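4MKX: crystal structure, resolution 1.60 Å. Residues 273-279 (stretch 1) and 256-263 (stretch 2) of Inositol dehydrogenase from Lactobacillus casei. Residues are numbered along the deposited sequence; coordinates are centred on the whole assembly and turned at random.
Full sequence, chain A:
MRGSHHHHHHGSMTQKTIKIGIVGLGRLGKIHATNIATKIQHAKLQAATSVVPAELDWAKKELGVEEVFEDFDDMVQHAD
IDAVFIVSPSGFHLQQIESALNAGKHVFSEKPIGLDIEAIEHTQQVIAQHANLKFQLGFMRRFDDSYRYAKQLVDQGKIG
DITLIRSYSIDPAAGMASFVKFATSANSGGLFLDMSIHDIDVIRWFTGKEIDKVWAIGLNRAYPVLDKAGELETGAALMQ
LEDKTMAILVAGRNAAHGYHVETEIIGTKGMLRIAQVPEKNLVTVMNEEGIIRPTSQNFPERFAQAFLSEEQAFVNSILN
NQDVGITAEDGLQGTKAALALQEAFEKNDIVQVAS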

ATOM      1  N   ARG A 273       9.226  -7.906  -4.737  1.00  7.09           N
ATOM      2  CA  ARG A 273       9.931  -7.320  -3.617  1.00  7.58           C
ATOM      3  C   ARG A 273       9.489  -8.006  -2.347  1.00  6.89           C
ATOM      4  O   ARG A 273       8.313  -8.275  -2.143  1.00  8.91           O
ATOM      5  CB  ARG A 273       9.667  -5.808  -3.536  1.00  5.88           C
ATOM      6  CG  ARG A 273      10.320  -5.051  -4.666  1.00  8.45           C
ATOM      7  CD  ARG A 273      10.021  -3.568  -4.599  1.00  8.46           C
ATOM      8  NE  ARG A 273      10.835  -2.853  -5.574  1.00  8.77           N
ATOM      9  CZ  ARG A 273      10.579  -1.629  -6.015  1.00  9.65           C
ATOM     10  NH1 ARG A 273       9.507  -0.986  -5.584  1.00 11.75           N
ATOM     11  NH2 ARG A 273      11.386  -1.061  -6.902  1.00 12.34           N
ATOM     12  N   ILE A 274      10.460  -8.311  -1.508  1.00  6.89           N
ATOM     13  CA  ILE A 274      10.201  -8.863  -0.196  1.00  6.60           C
ATOM     14  C   ILE A 274      10.414  -7.722   0.785  1.00  8.72           C
ATOM     15  O   ILE A 274      11.517  -7.194   0.896  1.00  8.10           O
ATOM     16  CB  ILE A 274      11.172 -10.003   0.089  1.00  8.85           C
ATOM     17  CG1 ILE A 274      11.042 -11.052  -1.019  1.00 12.45           C
ATOM     18  CG2 ILE A 274      10.906 -10.591   1.465  1.00  9.88           C
ATOM     19  CD1 ILE A 274      12.314 -11.813  -1.283  1.00 15.14           C
ATOM     20  N   ALA A 275       9.328  -7.321   1.452  1.00  7.47           N
ATOM     21  CA  ALA A 275       9.313  -6.215   2.412  1.00  7.11           C
ATOM     22  C   ALA A 275       9.809  -4.905   1.817  1.00  9.36           C
ATOM     23  O   ALA A 275      10.704  -4.262   2.361  1.00 11.45           O
ATOM     24  CB  ALA A 275      10.078  -6.568   3.684  1.00  9.97           C
ATOM     25  N   GLN A 276       9.196  -4.536   0.700  1.00  8.79           N
ATOM     26  CA  GLN A 276       9.342  -3.217   0.094  1.00  9.90           C
ATOM     27  C   GLN A 276       9.367  -2.140   1.172  1.00 11.36           C
ATOM     28  O   GLN A 276      10.206  -1.227   1.139  1.00 13.07           O
ATOM     29  CB  GLN A 276       8.154  -3.022  -0.842  1.00 11.64           C
ATOM     30  CG  GLN A 276       8.071  -1.704  -1.530  1.00 16.71           C
ATOM     31  CD  GLN A 276       7.065  -1.739  -2.647  1.00 15.66           C
ATOM     32  OE1 GLN A 276       7.439  -1.818  -3.805  1.00 17.45           O
ATOM     33  NE2 GLN A 276       5.779  -1.674  -2.306  1.00 15.45           N
ATOM     34  N   VAL A 277       8.458  -2.260   2.138  1.00 10.87           N
ATOM     35  CA  VAL A 277       8.568  -1.499   3.375  1.00 12.90           C
ATOM     36  C   VAL A 277       8.386  -2.466   4.541  1.00 11.50           C
ATOM     37  O   VAL A 277       7.684  -3.478   4.419  1.00 11.68           O
ATOM     38  CB  VAL A 277       7.550  -0.348   3.436  1.00 12.81           C
ATOM     39  CG1 VAL A 277       7.863   0.717   2.369  1.00 18.23           C
ATOM     40  CG2 VAL A 277       6.145  -0.890   3.260  1.00 15.35           C
ATOM     41  N   PRO A 278       9.043  -2.190   5.674  1.00 11.60           N
ATOM     42  CA  PRO A 278       9.017  -3.194   6.743  1.00 13.53           C
ATOM     43  C   PRO A 278       7.762  -3.105   7.607  1.00 14.80           C
ATOM     44  O   PRO A 278       7.827  -2.622   8.736  1.00 12.93           O
ATOM     45  CB  PRO A 278      10.253  -2.850   7.579  1.00 15.70           C
ATOM     46  CG  PRO A 278      10.508  -1.383   7.323  1.00 14.12           C
ATOM     47  CD  PRO A 278      10.017  -1.102   5.917  1.00 15.12           C
ATOM     48  N   GLU A 279       6.639  -3.584   7.088  1.00 14.01           N
ATOM     49  CA  GLU A 279       5.373  -3.490   7.809  1.00 12.92           C
ATOM     50  C   GLU A 279       5.415  -4.258   9.130  1.00  9.99           C
ATOM     51  O   GLU A 279       5.807  -5.434   9.169  1.00 14.62           O
ATOM     52  CB  GLU A 279       4.244  -4.048   6.945  1.00 16.23           C
ATOM     53  CG  GLU A 279       4.176  -3.444   5.569  1.00 17.97           C
ATOM     54  CD  GLU A 279       3.317  -4.255   4.619  1.00 21.50           C
ATOM     55  OE1 GLU A 279       2.761  -5.292   5.040  1.00 27.35           O
ATOM     56  OE2 GLU A 279       3.194  -3.843   3.450  1.00 23.15           O
TER
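Stretch 2 256-263: AHGYHVET

The most unusual feature of this contact is how soon the strand pairing gives way: a single antiparallel bridge joins the stretches, and beyond it a water molecule spans the gap. In the bridge, Ile-274 N donates to Thr-263 O at 2.8 Å and Thr-263 N donates to Ile-274 O at 3.1 Å, with the two CA atoms 5.1 Å apart. Both side chains lie on the same face of the sheet, bringing Ile-274 CD1 to 4.1 Å from Thr-263 CB. Stretch 2 is extended from His-260 to Thr-263, whereas stretch 1 leaves its strand at Ala-275, whose phi and psi are both positive (56/53). The water donates to Ala-275 O (2.7 Å) and, weakly, to Val-261 O (3.0 Å), linking the carbonyls where direct pairing has ended.

Farther along, Pro-278 packs against the start of stretch 2, its CB 3.4 Å from Tyr-259 O and its CG 4.0 Å from His-257 CD2, at the edge of that ring. Stretch 2 carries a side-chain relay here: His-257 NE2 and His-260 ND1 are hydrogen-bonded at 3.0 Å, and His-260 NE2 donates to Glu-262 OE1 at 2.9 Å. Glu-262 in turn lies along the turn of stretch 1, its CG 3.4 Å from Ala-275 O and its OE2 3.6 Å from Gln-276 CA.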

ATOM      1  N   ALA A 256      16.057   5.755   9.839  1.00 18.57           N
ATOM      2  CA  ALA A 256      15.207   6.469  10.782  1.00 16.69           C
ATOM      3  C   ALA A 256      13.887   5.747  11.052  1.00 18.16           C
ATOM      4  O   ALA A 256      13.293   5.910  12.124  1.00 20.38           O
ATOM      5  CB  ALA A 256      14.951   7.889  10.295  1.00 19.22           C
ATOM      6  N   HIS A 257      13.423   4.953  10.089  1.00 16.28           N
ATOM      7  CA  HIS A 257      12.070   4.406  10.176  1.00 14.10           C
ATOM      8  C   HIS A 257      11.972   3.033  10.833  1.00 16.93           C
ATOM      9  O   HIS A 257      10.866   2.520  11.030  1.00 20.69           O
ATOM     10  CB  HIS A 257      11.408   4.385   8.792  1.00 16.42           C
ATOM     11  CG  HIS A 257      12.159   3.585   7.775  1.00 14.65           C
ATOM     12  ND1 HIS A 257      13.354   4.009   7.228  1.00 14.60           N
ATOM     13  CD2 HIS A 257      11.896   2.380   7.213  1.00 15.34           C
ATOM     14  CE1 HIS A 257      13.788   3.107   6.366  1.00 15.65           C
ATOM     15  NE2 HIS A 257      12.917   2.111   6.330  1.00 14.53           N
ATOM     16  N   GLY A 258      13.117   2.452  11.171  1.00 13.28           N
ATOM     17  CA  GLY A 258      13.153   1.139  11.791  1.00 17.35           C
ATOM     18  C   GLY A 258      14.182   0.239  11.142  1.00 16.13           C
ATOM     19  O   GLY A 258      15.172   0.711  10.593  1.00 18.16           O
ATOM     20  N   TYR A 259      13.940  -1.069  11.209  1.00 12.59           N
ATOM     21  CA  TYR A 259      14.845  -2.068  10.658  1.00 12.19           C
ATOM     22  C   TYR A 259      14.454  -2.338   9.215  1.00 13.53           C
ATOM     23  O   TYR A 259      13.392  -2.916   8.959  1.00 13.72           O
ATOM     24  CB  TYR A 259      14.706  -3.351  11.484  1.00 11.57           C
ATOM     25  CG  TYR A 259      15.629  -4.498  11.118  1.00 13.65           C
ATOM     26  CD1 TYR A 259      17.003  -4.322  11.027  1.00 16.68           C
ATOM     27  CD2 TYR A 259      15.116  -5.765  10.902  1.00 13.72           C
ATOM     28  CE1 TYR A 259      17.836  -5.380  10.705  1.00 16.45           C
ATOM     29  CE2 TYR A 259      15.933  -6.834  10.591  1.00 11.87           C
ATOM     30  CZ  TYR A 259      17.297  -6.637  10.498  1.00 16.12           C
ATOM     31  OH  TYR A 259      18.137  -7.687  10.180  1.00 17.13           O
ATOM     32  N   HIS A 260      15.288  -1.913   8.271  1.00 11.76           N
ATOM     33  CA  HIS A 260      14.908  -2.027   6.865  1.00 11.06           C
ATOM     34  C   HIS A 260      15.694  -3.138   6.199  1.00 12.06           C
ATOM     35  O   HIS A 260      16.874  -2.980   5.898  1.00 13.79           O
ATOM     36  CB  HIS A 260      15.123  -0.721   6.108  1.00 10.13           C
ATOM     37  CG  HIS A 260      14.540  -0.731   4.727  1.00 10.61           C
ATOM     38  ND1 HIS A 260      13.359  -0.092   4.411  1.00 13.14           N
ATOM     39  CD2 HIS A 260      14.958  -1.329   3.586  1.00 12.05           C
ATOM     40  CE1 HIS A 260      13.091  -0.268   3.130  1.00 14.68           C
ATOM     41  NE2 HIS A 260      14.047  -1.013   2.603  1.00 10.86           N
ATOM     42  N   VAL A 261      15.033  -4.268   5.984  1.00  9.87           N
ATOM     43  CA  VAL A 261      15.615  -5.379   5.234  1.00  8.84           C
ATOM     44  C   VAL A 261      14.661  -5.685   4.094  1.00 10.08           C
ATOM     45  O   VAL A 261      13.499  -6.033   4.308  1.00  9.61           O
ATOM     46  CB  VAL A 261      15.825  -6.614   6.113  1.00 11.63           C
ATOM     47  CG1 VAL A 261      16.218  -7.810   5.273  1.00 10.46           C
ATOM     48  CG2 VAL A 261      16.930  -6.335   7.120  1.00 12.79           C
ATOM     49  N   GLU A 262      15.144  -5.501   2.880  1.00  7.48           N
ATOM     50  CA  GLU A 262      14.295  -5.547   1.702  1.00  7.02           C
ATOM     51  C   GLU A 262      15.097  -6.241   0.616  1.00  5.78           C
ATOM     52  O   GLU A 262      16.296  -6.004   0.486  1.00  8.89           O
ATOM     53  CB  GLU A 262      13.946  -4.124   1.242  1.00  8.65           C
ATOM     54  CG  GLU A 262      13.124  -4.063  -0.063  1.00  9.81           C
ATOM     55  CD  GLU A 262      13.077  -2.691  -0.671  1.00 10.59           C
ATOM     56  OE1 GLU A 262      13.774  -1.779  -0.163  1.00 10.26           O
ATOM     57  OE2 GLU A 262      12.351  -2.507  -1.682  1.00 10.23           O
ATOM     58  N   THR A 263      14.447  -7.127  -0.134  1.00  6.45           N
ATOM     59  CA  THR A 263      15.108  -7.779  -1.261  1.00  6.69           C
ATOM     60  C   THR A 263      14.206  -7.716  -2.472  1.00  6.85           C
ATOM     61  O   THR A 263      13.049  -8.130  -2.424  1.00  9.76           O
ATOM     62  CB  THR A 263      15.435  -9.238  -0.933  1.00  7.52           C
ATOM     63  OG1 THR A 263      16.305  -9.259   0.202  1.00  8.17           O
ATOM     64  CG2 THR A 263      16.167  -9.897  -2.093  1.00  9.02           C
TER
HETATM   65  O   HOH W   1      12.059  -3.430   4.564  1.00 17.05           O